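Local coordinates for protein PTS system glucose-specific EIIA component (Mycoplasma capricolum, PDB 2GPR) that accepts a phosphoryl group from phospho-HPr and passes it to the EIIB domain during phosphoenolpyruvate-dependent uptake and phosphorylation of glucose, at residues Thr61-Gly66 with Asp82-Asp87; Ile75-Gly80 with Ser124-Thr129. All blocks are in the same frame, centred on the assembly; numbering follows the deposited sequence.

Contacts 1 and 2 supply the two histidines of what is, by similarity, the phosphotransfer site of this antiparallel beta-sheet domain, their centres about 11 Å apart. Contact 1 sets His63 against the short 3-10 turn in 82-87; contact 2 pairs the strand that ends at His78 with strand 124-130. By similarity His78 is the phosphorylated residue and His63 supports phospho-donor activity; the two rings lie near each other, His63 NE2 4.8 Å from His78 NE2. Strands 64-68 and 74-78 are neighbours in the sheet, with Phe65 N 2.7 Å from Leu77 O and His63 O 2.9 Å from Ile79 N. Thr83 OG1 also packs 3.8 Å from His78 CE1.

Contact 1: Thr61-Gly66 with Asp82-Asp87; sequences TKHAFG and DTVSLD
His63 lays its imidazole against the 3-10 turn 83-86, with Val84 over one ring face and Thr83 at the ring edge. His63 CG lies between the backbone N and the carbonyl carbon (chi1 65°), and chi2 of -61° gives the ring its tilt, with one face to Val84. Val84 makes a CH-pi contact, its CB 4.1 Å from the centroid of the His63 ring; the closest ring atom is NE2, 3.7 Å from Val84 CB, and CG2 of the same valine approaches CE1 and NE2. Ala64 CB lies on the other face of the ring, offset toward its rim, so the imidazole is held between two aliphatic groups. Thr83 OG1 is 3.4 Å from His63 CB and lies near the ring plane beside CD2, while its hydrogen bond goes to Ile79 O. Two residues earlier, Thr61 turns CG2 anti to its carbonyl carbon, where the methyl meets Asp87 CA at 3.7 Å; one carboxylate oxygen, OD1 of Asp87, lies 4.0 Å from Thr61 CG2. The turn is closed by its own bonds: Ser85 N and Ser85 OG reach Asp82 O from opposite faces of the carbonyl plane, the hydroxyl at 2.6 Å. By similarity His63 is important for phospho-donor activity and is a zinc ligand in the complex with glycerol kinase. Phe59 also meets the His63 ring, strand 91-93 contributes Phe91 against both His63 and Thr83, and helix 112-118 packs Val115 on Thr83 and Leu86, with strand 64-68 leading from His63 into the main sheet.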
# COMPACT_ATOMS: atom_id res chain seq x y z
N THR A 61 7.19 -13.65 -4.12
CA THR A 61 5.80 -13.83 -4.37
C THR A 61 5.13 -12.55 -4.93
O THR A 61 4.03 -12.59 -5.46
CB THR A 61 5.15 -14.40 -3.12
OG1 THR A 61 5.55 -13.59 -2.02
CG2 THR A 61 5.58 -15.87 -2.97
N LYS A 62 5.83 -11.44 -4.81
CA LYS A 62 5.45 -10.14 -5.37
C LYS A 62 4.10 -9.57 -4.95
O LYS A 62 3.51 -8.76 -5.66
CB LYS A 62 5.51 -10.28 -6.89
CG LYS A 62 6.88 -10.78 -7.34
CD LYS A 62 6.93 -11.30 -8.77
CE LYS A 62 6.62 -12.80 -8.90
NZ LYS A 62 5.73 -13.13 -10.06
N HIS A 63 3.60 -9.99 -3.80
CA HIS A 63 2.26 -9.62 -3.37
C HIS A 63 2.25 -8.50 -2.33
O HIS A 63 1.17 -8.02 -1.95
CB HIS A 63 1.55 -10.85 -2.77
CG HIS A 63 2.27 -11.27 -1.52
ND1 HIS A 63 3.60 -11.68 -1.54
CD2 HIS A 63 1.87 -11.27 -0.21
CE1 HIS A 63 3.97 -11.95 -0.28
NE2 HIS A 63 2.95 -11.73 0.55
N ALA A 64 3.44 -8.13 -1.83
CA ALA A 64 3.51 -7.12 -0.80
C ALA A 64 4.78 -6.26 -0.94
O ALA A 64 5.83 -6.77 -1.24
CB ALA A 64 3.40 -7.82 0.53
N PHE A 65 4.69 -4.94 -0.76
CA PHE A 65 5.84 -4.12 -0.95
C PHE A 65 6.06 -3.24 0.23
O PHE A 65 5.17 -2.51 0.56
CB PHE A 65 5.63 -3.28 -2.22
CG PHE A 65 5.50 -4.15 -3.44
CD1 PHE A 65 6.65 -4.59 -4.10
CD2 PHE A 65 4.27 -4.68 -3.84
CE1 PHE A 65 6.58 -5.46 -5.19
CE2 PHE A 65 4.18 -5.54 -4.95
CZ PHE A 65 5.33 -5.93 -5.63
N GLY A 66 7.25 -3.27 0.81
CA GLY A 66 7.61 -2.46 1.96
C GLY A 66 8.55 -1.31 1.60
O GLY A 66 9.63 -1.48 1.02
N ASP A 82 -4.30 -13.09 1.37
CA ASP A 82 -3.74 -14.45 1.15
C ASP A 82 -2.85 -14.64 -0.04
O ASP A 82 -2.33 -15.73 -0.24
CB ASP A 82 -4.68 -15.66 1.36
CG ASP A 82 -4.71 -16.16 2.77
OD1 ASP A 82 -4.09 -15.62 3.69
OD2 ASP A 82 -5.54 -17.18 2.93
N THR A 83 -2.69 -13.61 -0.83
CA THR A 83 -1.85 -13.60 -2.02
C THR A 83 -0.47 -14.32 -1.92
O THR A 83 0.08 -14.72 -2.95
CB THR A 83 -1.69 -12.15 -2.44
OG1 THR A 83 -1.49 -11.36 -1.27
CG2 THR A 83 -2.97 -11.72 -3.12
N VAL A 84 0.12 -14.48 -0.68
CA VAL A 84 1.38 -15.20 -0.51
C VAL A 84 1.21 -16.65 -1.02
O VAL A 84 2.11 -17.27 -1.56
CB VAL A 84 1.88 -15.20 0.93
CG1 VAL A 84 1.08 -16.19 1.75
CG2 VAL A 84 3.36 -15.61 0.97
N SER A 85 0.02 -17.15 -0.85
CA SER A 85 -0.40 -18.46 -1.27
C SER A 85 -0.22 -18.71 -2.75
O SER A 85 -0.15 -19.86 -3.17
CB SER A 85 -1.87 -18.49 -1.11
OG SER A 85 -2.42 -17.57 -2.04
N LEU A 86 -0.28 -17.66 -3.55
CA LEU A 86 -0.24 -17.77 -5.01
C LEU A 86 1.14 -18.04 -5.56
O LEU A 86 1.33 -18.28 -6.75
CB LEU A 86 -0.90 -16.56 -5.73
CG LEU A 86 -2.27 -16.31 -5.24
CD1 LEU A 86 -3.08 -15.80 -6.39
CD2 LEU A 86 -2.83 -17.63 -4.81
N ASP A 87 2.11 -17.96 -4.66
CA ASP A 87 3.52 -18.12 -4.99
C ASP A 87 3.96 -17.17 -6.17
O ASP A 87 4.77 -17.47 -7.04
CB ASP A 87 3.79 -19.57 -5.44
CG ASP A 87 4.31 -20.32 -4.21
OD1 ASP A 87 5.33 -19.86 -3.56
OD2 ASP A 87 3.71 -21.38 -3.79

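Contact 2: Ile75-Gly80 with Ser124-Thr129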
# COMPACT_ATOMS: atom_id res chain seq x y z
N ILE A 75 5.90 2.01 5.47
CA ILE A 75 4.58 1.74 5.10
C ILE A 75 4.50 0.49 4.23
O ILE A 75 5.29 0.28 3.30
CB ILE A 75 4.07 2.98 4.43
CG1 ILE A 75 2.75 2.74 3.77
CG2 ILE A 75 5.05 3.47 3.40
CD1 ILE A 75 2.76 3.36 2.38
N LEU A 76 3.56 -0.37 4.55
CA LEU A 76 3.36 -1.57 3.78
C LEU A 76 2.12 -1.54 2.84
O LEU A 76 0.99 -1.23 3.24
CB LEU A 76 3.38 -2.80 4.72
CG LEU A 76 3.13 -4.15 4.07
CD1 LEU A 76 4.45 -4.83 3.76
CD2 LEU A 76 2.39 -5.01 5.08
N LEU A 77 2.35 -1.87 1.57
CA LEU A 77 1.36 -2.06 0.52
C LEU A 77 1.23 -3.58 0.37
O LEU A 77 2.22 -4.27 0.15
CB LEU A 77 1.84 -1.47 -0.83
CG LEU A 77 0.81 -1.24 -1.94
CD1 LEU A 77 1.36 -1.70 -3.28
CD2 LEU A 77 -0.63 -1.72 -1.68
N HIS A 78 0.03 -4.10 0.51
CA HIS A 78 -0.21 -5.48 0.46
C HIS A 78 -1.37 -5.77 -0.41
O HIS A 78 -2.47 -5.44 -0.03
CB HIS A 78 -0.50 -5.90 1.87
CG HIS A 78 -0.72 -7.36 2.02
ND1 HIS A 78 -1.83 -7.97 1.45
CD2 HIS A 78 -0.02 -8.29 2.73
CE1 HIS A 78 -1.79 -9.23 1.82
NE2 HIS A 78 -0.71 -9.47 2.57
N ILE A 79 -1.11 -6.28 -1.63
CA ILE A 79 -2.17 -6.51 -2.55
C ILE A 79 -3.06 -7.63 -2.13
O ILE A 79 -2.59 -8.74 -1.92
CB ILE A 79 -1.73 -6.69 -3.99
CG1 ILE A 79 -1.00 -5.44 -4.44
CG2 ILE A 79 -2.98 -6.93 -4.87
CD1 ILE A 79 0.45 -5.42 -4.02
N GLY A 80 -4.38 -7.34 -2.04
CA GLY A 80 -5.41 -8.31 -1.66
C GLY A 80 -5.14 -8.99 -0.31
O GLY A 80 -4.49 -8.46 0.58
N SER A 124 -6.75 -4.15 -1.00
CA SER A 124 -5.35 -4.04 -0.66
C SER A 124 -5.02 -3.08 0.47
O SER A 124 -5.22 -1.89 0.33
CB SER A 124 -4.54 -3.70 -1.89
OG SER A 124 -4.72 -4.71 -2.89
N PRO A 125 -4.40 -3.60 1.54
CA PRO A 125 -4.09 -2.76 2.66
C PRO A 125 -2.82 -1.93 2.57
O PRO A 125 -1.78 -2.35 2.04
CB PRO A 125 -4.11 -3.66 3.88
CG PRO A 125 -4.64 -5.01 3.44
CD PRO A 125 -4.71 -5.00 1.94
N ILE A 126 -2.92 -0.72 3.12
CA ILE A 126 -1.82 0.24 3.21
C ILE A 126 -1.56 0.52 4.69
O ILE A 126 -2.29 1.28 5.34
CB ILE A 126 -2.17 1.60 2.54
CG1 ILE A 126 -2.80 1.43 1.16
CG2 ILE A 126 -0.93 2.48 2.43
CD1 ILE A 126 -1.94 0.59 0.23
N ILE A 127 -0.56 -0.10 5.27
CA ILE A 127 -0.38 0.16 6.68
C ILE A 127 0.95 0.70 6.99
O ILE A 127 1.93 0.39 6.37
CB ILE A 127 -0.59 -1.09 7.51
CG1 ILE A 127 0.07 -2.28 6.84
CG2 ILE A 127 -2.06 -1.42 7.76
CD1 ILE A 127 0.56 -3.27 7.90
N PHE A 128 0.98 1.53 7.99
CA PHE A 128 2.23 2.04 8.46
C PHE A 128 2.70 1.08 9.53
O PHE A 128 2.08 0.95 10.65
CB PHE A 128 2.14 3.46 9.01
CG PHE A 128 1.50 4.41 8.05
CD1 PHE A 128 0.12 4.34 7.83
CD2 PHE A 128 2.26 5.33 7.34
CE1 PHE A 128 -0.48 5.16 6.88
CE2 PHE A 128 1.65 6.22 6.45
CZ PHE A 128 0.29 6.11 6.19
N THR A 129 3.74 0.31 9.11
CA THR A 129 4.34 -0.66 9.97
C THR A 129 5.27 0.02 10.97
O THR A 129 5.68 -0.54 11.97
CB THR A 129 4.97 -1.79 9.16
OG1 THR A 129 4.16 -2.98 9.33
CG2 THR A 129 6.45 -2.03 9.59
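Ser124 meets Gly80 beside the end of strand 74-78, which pairs antiparallel with strand 124-130 in the large sheet of the EIIA beta-sandwich. Ser124 OG, anti to its carbonyl carbon (chi1 -59°), accepts a bond of 2.8 Å from Gly80 N and also bonds to Ile122 O, so the hydroxyl joins the loop just after His78 to the chain before Ser124. Pro125 has no N-H to offer His78 O, and its CD instead sits 3.0 Å from that oxygen. Its carbonyl O does accept from His78 N at 2.9 Å, fixing the backbone of the residue that is, by similarity, the phosphorylated one. His78 ND1 makes a weak bond to Gly80 O, which leaves NE2 as the nitrogen that, by similarity, takes the phosphoryl group. Ile126 faces Leu77 in a non-hydrogen-bonded pair; its CD1 presses on Leu77 CD2, and CG2 packs on Ile75 CD1. On this side Leu77 also meets Phe47 of strand 46-48 and Ile126 meets Phe38 of strand 36-42. Ile127 and Leu76 form the hydrogen-bonded pair through Leu76 N to Ile127 O at 2.6 Å and Ile127 N to Leu76 O at 2.8 Å, while their side chains lie side by side on the opposite face. Phe128 joins Ile75 in a second non-hydrogen-bonded pair; Ile75 CG1 rests over one face of the phenyl ring, with Ile75 CB 4.2 Å from Phe128 CD2.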